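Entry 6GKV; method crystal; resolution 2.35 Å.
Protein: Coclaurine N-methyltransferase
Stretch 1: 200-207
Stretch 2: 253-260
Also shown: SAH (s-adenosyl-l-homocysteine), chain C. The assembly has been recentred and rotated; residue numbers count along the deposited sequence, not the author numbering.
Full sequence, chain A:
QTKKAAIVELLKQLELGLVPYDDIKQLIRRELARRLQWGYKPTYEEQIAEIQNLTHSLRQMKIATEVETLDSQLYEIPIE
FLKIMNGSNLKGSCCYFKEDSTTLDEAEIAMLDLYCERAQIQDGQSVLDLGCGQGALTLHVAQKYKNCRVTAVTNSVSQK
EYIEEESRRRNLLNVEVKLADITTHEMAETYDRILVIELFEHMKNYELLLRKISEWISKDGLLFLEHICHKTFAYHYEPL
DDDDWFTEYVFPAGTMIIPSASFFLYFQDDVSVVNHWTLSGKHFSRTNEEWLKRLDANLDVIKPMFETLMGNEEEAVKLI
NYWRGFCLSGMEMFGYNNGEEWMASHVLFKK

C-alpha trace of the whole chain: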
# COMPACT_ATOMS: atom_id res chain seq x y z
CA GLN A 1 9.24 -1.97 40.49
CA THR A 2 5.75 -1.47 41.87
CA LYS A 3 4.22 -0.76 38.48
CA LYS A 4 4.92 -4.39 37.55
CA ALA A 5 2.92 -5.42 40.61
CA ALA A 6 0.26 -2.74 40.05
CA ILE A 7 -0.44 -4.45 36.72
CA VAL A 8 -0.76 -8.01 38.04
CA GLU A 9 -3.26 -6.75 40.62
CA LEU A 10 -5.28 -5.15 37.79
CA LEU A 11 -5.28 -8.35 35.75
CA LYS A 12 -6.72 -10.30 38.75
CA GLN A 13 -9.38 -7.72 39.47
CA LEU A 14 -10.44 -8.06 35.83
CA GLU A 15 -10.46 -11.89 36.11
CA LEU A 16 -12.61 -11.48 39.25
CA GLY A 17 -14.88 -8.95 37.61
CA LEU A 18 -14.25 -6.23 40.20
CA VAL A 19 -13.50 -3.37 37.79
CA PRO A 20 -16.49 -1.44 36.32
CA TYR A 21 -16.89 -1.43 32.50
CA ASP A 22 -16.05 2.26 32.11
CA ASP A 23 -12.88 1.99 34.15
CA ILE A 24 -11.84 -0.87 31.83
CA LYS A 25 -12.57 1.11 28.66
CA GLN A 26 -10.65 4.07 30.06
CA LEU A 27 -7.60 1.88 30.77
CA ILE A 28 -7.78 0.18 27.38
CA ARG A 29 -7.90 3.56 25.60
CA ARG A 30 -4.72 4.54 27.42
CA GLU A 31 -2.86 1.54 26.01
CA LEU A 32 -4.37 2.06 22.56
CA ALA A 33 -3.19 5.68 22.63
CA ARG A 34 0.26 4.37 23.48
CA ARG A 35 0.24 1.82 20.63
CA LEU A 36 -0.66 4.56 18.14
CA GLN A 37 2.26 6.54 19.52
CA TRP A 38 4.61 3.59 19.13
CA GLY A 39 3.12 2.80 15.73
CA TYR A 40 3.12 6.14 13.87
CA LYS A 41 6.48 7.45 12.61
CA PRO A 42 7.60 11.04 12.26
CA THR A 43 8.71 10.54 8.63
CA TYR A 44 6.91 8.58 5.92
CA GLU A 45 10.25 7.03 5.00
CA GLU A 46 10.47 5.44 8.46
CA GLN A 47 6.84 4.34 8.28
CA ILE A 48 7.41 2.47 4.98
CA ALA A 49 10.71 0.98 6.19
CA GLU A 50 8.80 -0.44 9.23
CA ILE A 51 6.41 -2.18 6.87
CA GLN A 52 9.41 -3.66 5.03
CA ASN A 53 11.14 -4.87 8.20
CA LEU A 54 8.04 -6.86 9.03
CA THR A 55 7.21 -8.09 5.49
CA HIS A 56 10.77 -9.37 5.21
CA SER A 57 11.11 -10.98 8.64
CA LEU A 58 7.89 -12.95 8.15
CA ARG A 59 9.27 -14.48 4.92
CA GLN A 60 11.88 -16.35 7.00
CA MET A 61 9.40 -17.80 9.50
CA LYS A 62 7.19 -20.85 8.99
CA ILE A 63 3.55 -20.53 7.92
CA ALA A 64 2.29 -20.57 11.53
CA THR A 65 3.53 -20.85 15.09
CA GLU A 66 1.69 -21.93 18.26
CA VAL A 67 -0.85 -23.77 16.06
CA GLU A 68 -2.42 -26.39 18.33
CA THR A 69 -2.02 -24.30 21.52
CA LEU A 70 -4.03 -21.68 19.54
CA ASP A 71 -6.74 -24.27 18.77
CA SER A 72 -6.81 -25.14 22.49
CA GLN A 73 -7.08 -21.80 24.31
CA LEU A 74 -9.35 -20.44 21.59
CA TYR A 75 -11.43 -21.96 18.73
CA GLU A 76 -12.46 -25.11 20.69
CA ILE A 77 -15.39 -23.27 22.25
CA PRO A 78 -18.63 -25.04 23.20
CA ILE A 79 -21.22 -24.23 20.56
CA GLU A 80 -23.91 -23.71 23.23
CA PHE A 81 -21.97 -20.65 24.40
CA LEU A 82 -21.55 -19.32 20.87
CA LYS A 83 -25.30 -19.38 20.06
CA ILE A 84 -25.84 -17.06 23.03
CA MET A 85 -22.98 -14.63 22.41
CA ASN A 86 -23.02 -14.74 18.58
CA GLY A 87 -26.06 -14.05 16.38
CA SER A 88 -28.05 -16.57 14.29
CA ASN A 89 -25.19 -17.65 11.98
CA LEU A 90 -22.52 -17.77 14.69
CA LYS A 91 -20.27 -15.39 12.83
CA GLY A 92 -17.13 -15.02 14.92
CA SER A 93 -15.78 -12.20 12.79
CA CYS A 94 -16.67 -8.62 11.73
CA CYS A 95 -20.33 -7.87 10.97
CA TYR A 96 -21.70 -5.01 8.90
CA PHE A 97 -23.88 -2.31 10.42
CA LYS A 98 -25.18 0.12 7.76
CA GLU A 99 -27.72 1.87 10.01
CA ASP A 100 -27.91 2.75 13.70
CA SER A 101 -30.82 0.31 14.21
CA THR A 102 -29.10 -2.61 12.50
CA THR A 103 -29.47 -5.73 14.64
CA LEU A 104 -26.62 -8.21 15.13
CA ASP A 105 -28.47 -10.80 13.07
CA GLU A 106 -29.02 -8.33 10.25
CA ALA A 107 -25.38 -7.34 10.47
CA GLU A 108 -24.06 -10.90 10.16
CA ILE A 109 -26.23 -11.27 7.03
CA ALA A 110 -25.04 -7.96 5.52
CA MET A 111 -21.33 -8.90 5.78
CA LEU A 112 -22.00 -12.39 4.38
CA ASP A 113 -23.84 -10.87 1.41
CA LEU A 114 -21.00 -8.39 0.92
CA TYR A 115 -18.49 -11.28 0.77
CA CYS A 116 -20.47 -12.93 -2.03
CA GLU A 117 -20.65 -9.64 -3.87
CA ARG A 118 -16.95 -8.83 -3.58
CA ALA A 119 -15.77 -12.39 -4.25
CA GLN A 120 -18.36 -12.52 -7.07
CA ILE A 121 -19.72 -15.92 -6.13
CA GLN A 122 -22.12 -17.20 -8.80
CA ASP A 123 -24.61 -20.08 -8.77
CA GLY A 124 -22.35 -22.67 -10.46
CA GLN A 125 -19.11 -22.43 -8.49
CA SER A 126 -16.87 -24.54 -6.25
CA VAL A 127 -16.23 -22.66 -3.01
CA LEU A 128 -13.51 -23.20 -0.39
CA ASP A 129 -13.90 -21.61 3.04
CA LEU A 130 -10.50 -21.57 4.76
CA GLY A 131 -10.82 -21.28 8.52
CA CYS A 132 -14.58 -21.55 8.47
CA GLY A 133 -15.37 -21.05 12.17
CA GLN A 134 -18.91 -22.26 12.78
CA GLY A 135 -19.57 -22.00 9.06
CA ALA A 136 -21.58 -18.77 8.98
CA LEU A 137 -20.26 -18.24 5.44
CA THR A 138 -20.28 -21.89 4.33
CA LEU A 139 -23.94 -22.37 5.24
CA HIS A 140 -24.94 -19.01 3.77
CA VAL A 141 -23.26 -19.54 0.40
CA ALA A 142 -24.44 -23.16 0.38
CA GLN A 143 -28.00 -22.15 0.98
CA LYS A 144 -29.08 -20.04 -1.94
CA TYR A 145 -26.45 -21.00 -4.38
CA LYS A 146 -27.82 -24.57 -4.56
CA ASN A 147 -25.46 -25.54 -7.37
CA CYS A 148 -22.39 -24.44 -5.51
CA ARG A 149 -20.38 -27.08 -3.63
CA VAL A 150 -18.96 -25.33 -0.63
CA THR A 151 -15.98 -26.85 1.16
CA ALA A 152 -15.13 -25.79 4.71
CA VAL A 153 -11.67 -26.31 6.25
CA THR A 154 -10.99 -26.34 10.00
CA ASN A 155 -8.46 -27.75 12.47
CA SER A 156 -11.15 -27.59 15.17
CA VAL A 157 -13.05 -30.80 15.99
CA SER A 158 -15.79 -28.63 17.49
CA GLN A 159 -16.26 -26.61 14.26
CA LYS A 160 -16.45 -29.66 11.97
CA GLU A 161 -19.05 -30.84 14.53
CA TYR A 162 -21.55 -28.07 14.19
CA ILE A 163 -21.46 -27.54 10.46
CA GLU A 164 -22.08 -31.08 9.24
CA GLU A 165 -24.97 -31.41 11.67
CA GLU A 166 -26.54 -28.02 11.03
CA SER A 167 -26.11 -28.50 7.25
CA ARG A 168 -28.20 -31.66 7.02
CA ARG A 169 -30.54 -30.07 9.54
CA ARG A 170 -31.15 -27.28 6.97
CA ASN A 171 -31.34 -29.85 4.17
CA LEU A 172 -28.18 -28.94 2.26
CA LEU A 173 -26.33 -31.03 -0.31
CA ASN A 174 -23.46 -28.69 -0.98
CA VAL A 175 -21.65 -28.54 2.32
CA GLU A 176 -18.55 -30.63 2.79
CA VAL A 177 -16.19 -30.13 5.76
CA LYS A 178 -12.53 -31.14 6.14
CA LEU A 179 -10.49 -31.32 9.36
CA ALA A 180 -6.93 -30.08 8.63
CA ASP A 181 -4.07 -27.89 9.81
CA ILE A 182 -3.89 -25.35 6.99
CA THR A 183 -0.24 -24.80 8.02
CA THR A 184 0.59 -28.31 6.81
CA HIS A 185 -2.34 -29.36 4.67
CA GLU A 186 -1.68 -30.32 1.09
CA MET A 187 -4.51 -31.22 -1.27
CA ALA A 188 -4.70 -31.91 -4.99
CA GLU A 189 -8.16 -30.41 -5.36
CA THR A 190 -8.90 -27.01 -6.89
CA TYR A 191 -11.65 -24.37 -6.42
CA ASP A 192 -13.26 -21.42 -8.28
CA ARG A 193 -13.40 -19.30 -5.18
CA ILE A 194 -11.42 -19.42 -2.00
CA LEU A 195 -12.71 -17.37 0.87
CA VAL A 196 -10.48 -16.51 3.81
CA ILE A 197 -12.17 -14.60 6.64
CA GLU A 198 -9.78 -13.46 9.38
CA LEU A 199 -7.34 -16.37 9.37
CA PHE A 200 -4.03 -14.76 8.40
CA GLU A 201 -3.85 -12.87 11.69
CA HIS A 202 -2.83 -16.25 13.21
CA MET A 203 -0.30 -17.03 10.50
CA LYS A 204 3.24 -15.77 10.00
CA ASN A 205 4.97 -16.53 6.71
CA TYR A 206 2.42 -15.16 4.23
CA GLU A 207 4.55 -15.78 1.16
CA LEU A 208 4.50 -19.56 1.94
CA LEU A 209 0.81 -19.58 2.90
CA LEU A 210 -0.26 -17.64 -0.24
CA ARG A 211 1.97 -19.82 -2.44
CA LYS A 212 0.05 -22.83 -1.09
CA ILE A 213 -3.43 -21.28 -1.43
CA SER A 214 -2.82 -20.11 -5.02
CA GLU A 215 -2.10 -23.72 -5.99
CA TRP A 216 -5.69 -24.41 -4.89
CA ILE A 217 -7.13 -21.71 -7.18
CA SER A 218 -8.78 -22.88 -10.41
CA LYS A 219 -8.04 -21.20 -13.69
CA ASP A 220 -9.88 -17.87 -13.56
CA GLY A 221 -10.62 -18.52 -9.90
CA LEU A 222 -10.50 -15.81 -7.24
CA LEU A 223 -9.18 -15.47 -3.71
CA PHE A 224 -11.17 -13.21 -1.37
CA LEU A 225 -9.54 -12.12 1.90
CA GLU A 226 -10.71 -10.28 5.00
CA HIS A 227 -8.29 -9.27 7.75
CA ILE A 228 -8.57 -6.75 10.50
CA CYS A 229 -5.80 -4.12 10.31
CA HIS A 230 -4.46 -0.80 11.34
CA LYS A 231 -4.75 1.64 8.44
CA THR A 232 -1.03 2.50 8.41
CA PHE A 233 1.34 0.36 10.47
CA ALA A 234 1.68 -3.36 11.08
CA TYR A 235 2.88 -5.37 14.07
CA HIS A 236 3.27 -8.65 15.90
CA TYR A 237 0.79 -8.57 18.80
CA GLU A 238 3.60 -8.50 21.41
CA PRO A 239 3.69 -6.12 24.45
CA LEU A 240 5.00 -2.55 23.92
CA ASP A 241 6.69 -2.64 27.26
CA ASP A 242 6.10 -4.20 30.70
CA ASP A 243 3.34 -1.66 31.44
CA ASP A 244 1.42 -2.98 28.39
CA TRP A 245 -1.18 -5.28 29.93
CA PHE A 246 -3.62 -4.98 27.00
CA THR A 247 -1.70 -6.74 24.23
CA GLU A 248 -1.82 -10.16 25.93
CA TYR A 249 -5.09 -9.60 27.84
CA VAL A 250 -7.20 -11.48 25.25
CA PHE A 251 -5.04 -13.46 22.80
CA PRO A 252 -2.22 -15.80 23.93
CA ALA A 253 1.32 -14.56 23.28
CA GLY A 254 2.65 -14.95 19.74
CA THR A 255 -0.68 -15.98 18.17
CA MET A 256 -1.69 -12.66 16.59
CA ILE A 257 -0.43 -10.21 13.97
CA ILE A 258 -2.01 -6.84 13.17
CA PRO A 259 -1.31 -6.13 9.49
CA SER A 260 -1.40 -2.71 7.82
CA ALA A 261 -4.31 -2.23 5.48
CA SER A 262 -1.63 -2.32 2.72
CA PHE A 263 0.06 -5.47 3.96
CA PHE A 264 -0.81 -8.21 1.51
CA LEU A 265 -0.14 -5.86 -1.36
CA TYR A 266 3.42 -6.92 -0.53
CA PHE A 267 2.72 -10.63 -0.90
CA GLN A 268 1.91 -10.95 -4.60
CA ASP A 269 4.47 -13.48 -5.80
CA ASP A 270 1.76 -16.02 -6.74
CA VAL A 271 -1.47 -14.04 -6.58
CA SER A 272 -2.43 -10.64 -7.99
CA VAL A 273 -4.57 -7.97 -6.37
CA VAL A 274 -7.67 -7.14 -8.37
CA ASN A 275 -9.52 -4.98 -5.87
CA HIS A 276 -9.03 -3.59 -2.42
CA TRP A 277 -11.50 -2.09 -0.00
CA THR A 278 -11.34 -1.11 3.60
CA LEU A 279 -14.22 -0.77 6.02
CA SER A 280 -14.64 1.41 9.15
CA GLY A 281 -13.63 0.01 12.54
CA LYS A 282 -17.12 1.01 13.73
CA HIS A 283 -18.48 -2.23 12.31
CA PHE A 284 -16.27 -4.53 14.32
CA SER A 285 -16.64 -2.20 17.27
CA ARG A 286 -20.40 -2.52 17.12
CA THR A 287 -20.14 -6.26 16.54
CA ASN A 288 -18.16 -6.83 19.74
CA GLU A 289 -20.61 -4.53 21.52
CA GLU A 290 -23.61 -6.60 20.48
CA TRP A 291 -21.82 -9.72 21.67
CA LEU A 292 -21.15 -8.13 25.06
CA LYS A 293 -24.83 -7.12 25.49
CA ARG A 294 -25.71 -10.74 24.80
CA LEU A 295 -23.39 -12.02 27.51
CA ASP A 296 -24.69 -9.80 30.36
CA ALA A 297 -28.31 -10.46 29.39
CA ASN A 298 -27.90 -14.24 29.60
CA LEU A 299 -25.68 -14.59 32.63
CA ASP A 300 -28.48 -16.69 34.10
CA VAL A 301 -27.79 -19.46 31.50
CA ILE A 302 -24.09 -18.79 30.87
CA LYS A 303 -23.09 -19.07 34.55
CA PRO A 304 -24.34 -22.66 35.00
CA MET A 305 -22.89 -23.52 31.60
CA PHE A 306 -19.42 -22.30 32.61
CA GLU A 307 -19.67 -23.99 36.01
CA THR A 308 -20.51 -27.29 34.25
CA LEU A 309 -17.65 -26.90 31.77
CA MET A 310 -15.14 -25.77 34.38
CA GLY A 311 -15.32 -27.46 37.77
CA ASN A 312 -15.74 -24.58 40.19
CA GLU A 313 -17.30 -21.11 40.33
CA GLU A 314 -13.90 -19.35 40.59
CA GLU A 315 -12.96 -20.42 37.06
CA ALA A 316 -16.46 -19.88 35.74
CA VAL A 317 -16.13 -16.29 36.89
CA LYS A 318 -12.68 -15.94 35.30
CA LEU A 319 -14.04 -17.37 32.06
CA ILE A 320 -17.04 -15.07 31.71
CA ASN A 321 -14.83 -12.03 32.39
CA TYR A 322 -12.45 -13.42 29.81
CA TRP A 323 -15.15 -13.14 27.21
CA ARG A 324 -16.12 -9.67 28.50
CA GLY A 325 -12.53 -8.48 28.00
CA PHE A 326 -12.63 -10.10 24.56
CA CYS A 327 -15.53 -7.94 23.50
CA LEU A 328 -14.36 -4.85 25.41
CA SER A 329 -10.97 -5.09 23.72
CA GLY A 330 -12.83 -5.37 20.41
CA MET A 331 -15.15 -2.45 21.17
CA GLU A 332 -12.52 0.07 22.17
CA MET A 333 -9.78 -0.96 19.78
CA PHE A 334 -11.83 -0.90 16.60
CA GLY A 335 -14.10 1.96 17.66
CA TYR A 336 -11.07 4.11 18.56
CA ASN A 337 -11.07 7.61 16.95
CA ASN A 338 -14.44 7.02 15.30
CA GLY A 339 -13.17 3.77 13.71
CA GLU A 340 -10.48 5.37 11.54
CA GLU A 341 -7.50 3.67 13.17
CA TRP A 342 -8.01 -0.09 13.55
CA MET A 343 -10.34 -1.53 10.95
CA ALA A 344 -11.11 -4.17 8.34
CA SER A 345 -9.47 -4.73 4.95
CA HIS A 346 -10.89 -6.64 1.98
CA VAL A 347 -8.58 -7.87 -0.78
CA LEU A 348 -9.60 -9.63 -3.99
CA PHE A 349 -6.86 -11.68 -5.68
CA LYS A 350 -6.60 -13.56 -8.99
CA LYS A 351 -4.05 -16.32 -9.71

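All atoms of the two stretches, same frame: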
# COMPACT_ATOMS: atom_id res chain seq x y z
N PHE A 200 -5.43 -15.14 8.55
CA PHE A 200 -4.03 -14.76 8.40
C PHE A 200 -3.43 -14.12 9.62
O PHE A 200 -2.21 -14.22 9.84
CB PHE A 200 -3.86 -13.79 7.21
CG PHE A 200 -3.85 -14.47 5.87
CD1 PHE A 200 -4.53 -15.66 5.67
CD2 PHE A 200 -3.12 -13.93 4.82
CE1 PHE A 200 -4.50 -16.31 4.42
CE2 PHE A 200 -3.07 -14.58 3.57
CZ PHE A 200 -3.77 -15.77 3.37
N GLU A 201 -4.27 -13.46 10.42
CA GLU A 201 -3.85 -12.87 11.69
C GLU A 201 -3.15 -13.86 12.64
O GLU A 201 -2.41 -13.46 13.55
CB GLU A 201 -5.05 -12.24 12.41
CG GLU A 201 -5.63 -10.98 11.70
CD GLU A 201 -6.80 -11.29 10.78
OE1 GLU A 201 -6.77 -12.31 10.09
OE2 GLU A 201 -7.77 -10.50 10.78
N HIS A 202 -3.41 -15.15 12.42
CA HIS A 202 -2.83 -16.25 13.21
C HIS A 202 -1.63 -16.88 12.53
O HIS A 202 -0.95 -17.74 13.10
CB HIS A 202 -3.89 -17.32 13.43
CG HIS A 202 -5.07 -16.85 14.21
ND1 HIS A 202 -4.96 -16.29 15.47
CD2 HIS A 202 -6.39 -16.87 13.93
CE1 HIS A 202 -6.16 -15.98 15.92
NE2 HIS A 202 -7.05 -16.32 15.01
N MET A 203 -1.39 -16.48 11.29
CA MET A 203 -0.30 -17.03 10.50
C MET A 203 0.91 -16.12 10.61
O MET A 203 0.83 -15.08 11.24
CB MET A 203 -0.71 -17.20 9.04
CG MET A 203 -2.03 -17.92 8.87
SD MET A 203 -1.96 -19.64 9.42
CE MET A 203 -3.39 -19.71 10.51
N LYS A 204 2.00 -16.53 9.98
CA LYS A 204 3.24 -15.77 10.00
C LYS A 204 3.76 -15.57 8.59
O LYS A 204 3.61 -14.49 8.01
CB LYS A 204 4.29 -16.47 10.86
CG LYS A 204 3.89 -16.65 12.31
CD LYS A 204 3.57 -15.31 12.97
CE LYS A 204 3.25 -15.48 14.47
NZ LYS A 204 2.55 -14.27 14.99
N ASN A 205 4.38 -16.61 8.04
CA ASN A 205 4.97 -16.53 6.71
C ASN A 205 3.92 -16.55 5.60
O ASN A 205 3.55 -17.62 5.09
CB ASN A 205 5.98 -17.65 6.49
CG ASN A 205 6.77 -17.49 5.20
OD1 ASN A 205 6.27 -16.94 4.22
ND2 ASN A 205 8.00 -17.97 5.20
N TYR A 206 3.50 -15.35 5.19
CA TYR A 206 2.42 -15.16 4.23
C TYR A 206 2.81 -15.52 2.80
O TYR A 206 1.97 -15.94 2.00
CB TYR A 206 1.97 -13.71 4.27
CG TYR A 206 1.31 -13.26 5.55
CD1 TYR A 206 0.26 -13.98 6.10
CD2 TYR A 206 1.73 -12.12 6.20
CE1 TYR A 206 -0.35 -13.57 7.26
CE2 TYR A 206 1.13 -11.70 7.37
CZ TYR A 206 0.10 -12.42 7.90
OH TYR A 206 -0.52 -11.99 9.07
N GLU A 207 4.08 -15.36 2.48
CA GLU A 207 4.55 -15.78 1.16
C GLU A 207 4.36 -17.31 0.99
O GLU A 207 3.90 -17.76 -0.07
CB GLU A 207 6.03 -15.39 0.97
CG GLU A 207 6.67 -15.92 -0.31
CD GLU A 207 8.20 -15.80 -0.31
OE1 GLU A 207 8.73 -14.83 0.26
OE2 GLU A 207 8.87 -16.69 -0.87
N ALA A 253 0.13 -15.16 23.86
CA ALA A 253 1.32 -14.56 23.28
C ALA A 253 1.74 -15.26 21.98
O ALA A 253 1.64 -16.49 21.86
CB ALA A 253 2.46 -14.60 24.29
N GLY A 254 2.20 -14.45 21.02
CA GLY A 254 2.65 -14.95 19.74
C GLY A 254 1.63 -15.66 18.86
O GLY A 254 2.01 -16.48 18.03
N THR A 255 0.34 -15.36 19.03
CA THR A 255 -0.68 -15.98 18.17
C THR A 255 -1.36 -14.99 17.24
O THR A 255 -2.23 -15.38 16.46
CB THR A 255 -1.83 -16.66 18.99
OG1 THR A 255 -2.33 -15.75 19.97
CG2 THR A 255 -1.34 -17.92 19.67
N MET A 256 -1.00 -13.71 17.34
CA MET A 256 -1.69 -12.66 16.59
C MET A 256 -0.75 -11.67 15.93
O MET A 256 0.26 -11.27 16.52
CB MET A 256 -2.65 -11.89 17.50
CG MET A 256 -3.98 -12.59 17.71
SD MET A 256 -5.14 -12.13 16.40
CE MET A 256 -4.60 -10.46 16.18
N ILE A 257 -1.09 -11.30 14.70
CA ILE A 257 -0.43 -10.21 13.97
C ILE A 257 -1.49 -9.18 13.56
O ILE A 257 -2.60 -9.54 13.16
CB ILE A 257 0.33 -10.71 12.72
CG1 ILE A 257 1.69 -11.28 13.09
CG2 ILE A 257 0.59 -9.59 11.77
CD1 ILE A 257 2.42 -11.88 11.90
N ILE A 258 -1.16 -7.90 13.72
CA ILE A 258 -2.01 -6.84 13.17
C ILE A 258 -1.37 -6.28 11.90
O ILE A 258 -0.38 -5.53 11.99
CB ILE A 258 -2.23 -5.70 14.17
CG1 ILE A 258 -2.69 -6.27 15.51
CG2 ILE A 258 -3.24 -4.69 13.60
CD1 ILE A 258 -4.03 -6.97 15.45
N PRO A 259 -1.89 -6.66 10.73
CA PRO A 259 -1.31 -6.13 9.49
C PRO A 259 -1.72 -4.67 9.22
O PRO A 259 -2.72 -4.19 9.75
CB PRO A 259 -1.86 -7.08 8.38
CG PRO A 259 -2.76 -8.10 9.09
CD PRO A 259 -3.06 -7.54 10.47
N SER A 260 -0.94 -3.96 8.44
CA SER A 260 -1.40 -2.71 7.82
C SER A 260 -2.49 -3.03 6.84
O SER A 260 -2.59 -4.17 6.35
CB SER A 260 -0.27 -2.01 7.10
OG SER A 260 0.31 -2.93 6.18
N SAH C . -13.82 -17.56 9.53
CA SAH C . -14.69 -17.76 10.67
CB SAH C . -13.91 -17.69 11.98
CG SAH C . -12.72 -16.74 11.99
SD SAH C . -11.74 -16.94 13.51
C SAH C . -15.81 -16.73 10.71
O SAH C . -15.70 -15.72 10.02
OXT SAH C . -16.82 -16.89 11.42
C5' SAH C . -10.41 -17.83 12.68
C4' SAH C . -10.80 -19.22 12.16
O4' SAH C . -9.68 -19.86 11.56
C3' SAH C . -11.30 -20.15 13.26
O3' SAH C . -12.33 -20.95 12.74
C2' SAH C . -10.14 -21.06 13.56
O2' SAH C . -10.64 -22.32 13.95
C1' SAH C . -9.41 -21.10 12.22
N9 SAH C . -7.95 -21.34 12.34
C8 SAH C . -7.04 -20.66 13.12
N7 SAH C . -5.81 -21.22 12.92
C5 SAH C . -5.94 -22.24 12.03
C6 SAH C . -5.03 -23.15 11.48
N6 SAH C . -3.73 -23.11 11.81
N1 SAH C . -5.48 -24.10 10.58
C2 SAH C . -6.82 -24.15 10.24
N3 SAH C . -7.71 -23.26 10.78
C4 SAH C . -7.28 -22.32 11.66

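The two stretches lie at least fifty residues apart in sequence wherever they touch, and they meet through a short segment of each. Residues 200-202 form a 3-10 turn, a loop follows, and a helix begins at Tyr206; in the second stretch, a loop from Ala253 runs into a brief strand at Ile257 and Ile258. The backbones come closest where the turn meets the start of this strand: the CA atoms of Glu201 and Ile257 are 4.9 Å apart, and those of His202 and Met256 5.1 Å. The contact buries 440 Å² in total, with Ile257 and Glu201 contributing the largest shares.

Two hydrogen bonds join the stretches at this point of closest approach. The amide N of Ile257 donates to the carbonyl O of Glu201 at 2.8 Å, a backbone bond that ties the strand to the turn. The second uses a side chain: ND1 of His202 donates to the carbonyl O of Thr255 at 3.0 Å, with an N-H...O angle of 161°. The acceptor lies near the plane of the imidazole, at its edge, where the N-H points. ND1 therefore carries a proton in this arrangement, while NE2 is hydrogen-bonded elsewhere in the structure.

Weaker CA-H...O contacts share the acceptors of both hydrogen bonds. Met256 CA lies 3.2 Å from Glu201 O, and His202 CA lies 3.4 Å from Thr255 O, so each carbonyl receives a polarized C-H from the opposing backbone beside its stronger N-H donor. The two carbonyl oxygens, Glu201 O and Thr255 O, are themselves 3.5 Å apart; as two acceptors they cannot bond to each other, and each accepts an N-H from the other stretch.

Van der Waals packing centres on Ile257, whose methyl and methylene carbons lie against polar atoms without bonding to them. Its CD1 rests 3.6 Å from Met203 O, its CG1 lies 3.6 Å from Lys204 NZ, and its CG2 is 3.8 Å from Tyr206 OH, so the side chain is bordered by three residues of the first stretch. The lysine chain bends through two m rotamers and then extends, which brings its end nearer the second stretch; its NZ remains 3.8 Å from Gly254 O, too far for a hydrogen bond. Gly254 itself adopts a positive phi of 63°, a conformation that glycine accommodates readily. The CA-to-CB bond of Tyr206 points toward the second stretch, yet its hydroxyl serves its own: OH donates to Phe200 O at 2.9 Å. Phe200 O also accepts from Met203 N at 2.8 Å, so this carbonyl braces both the turn and the tyrosine.

Met256 directs its CB away from the first stretch, but its sulfur still reaches the histidine. SD sits 4.7 Å from the centroid of the His202 ring in an oblique sulfur-aromatic contact, and 4.0 Å from CB of Glu201. The same imidazole approaches the bound S-adenosyl-L-homocysteine, with CD2 of His202 3.9 Å from C8 of the ligand, so a residue anchored to the second stretch also borders the cofactor product of this methyltransferase.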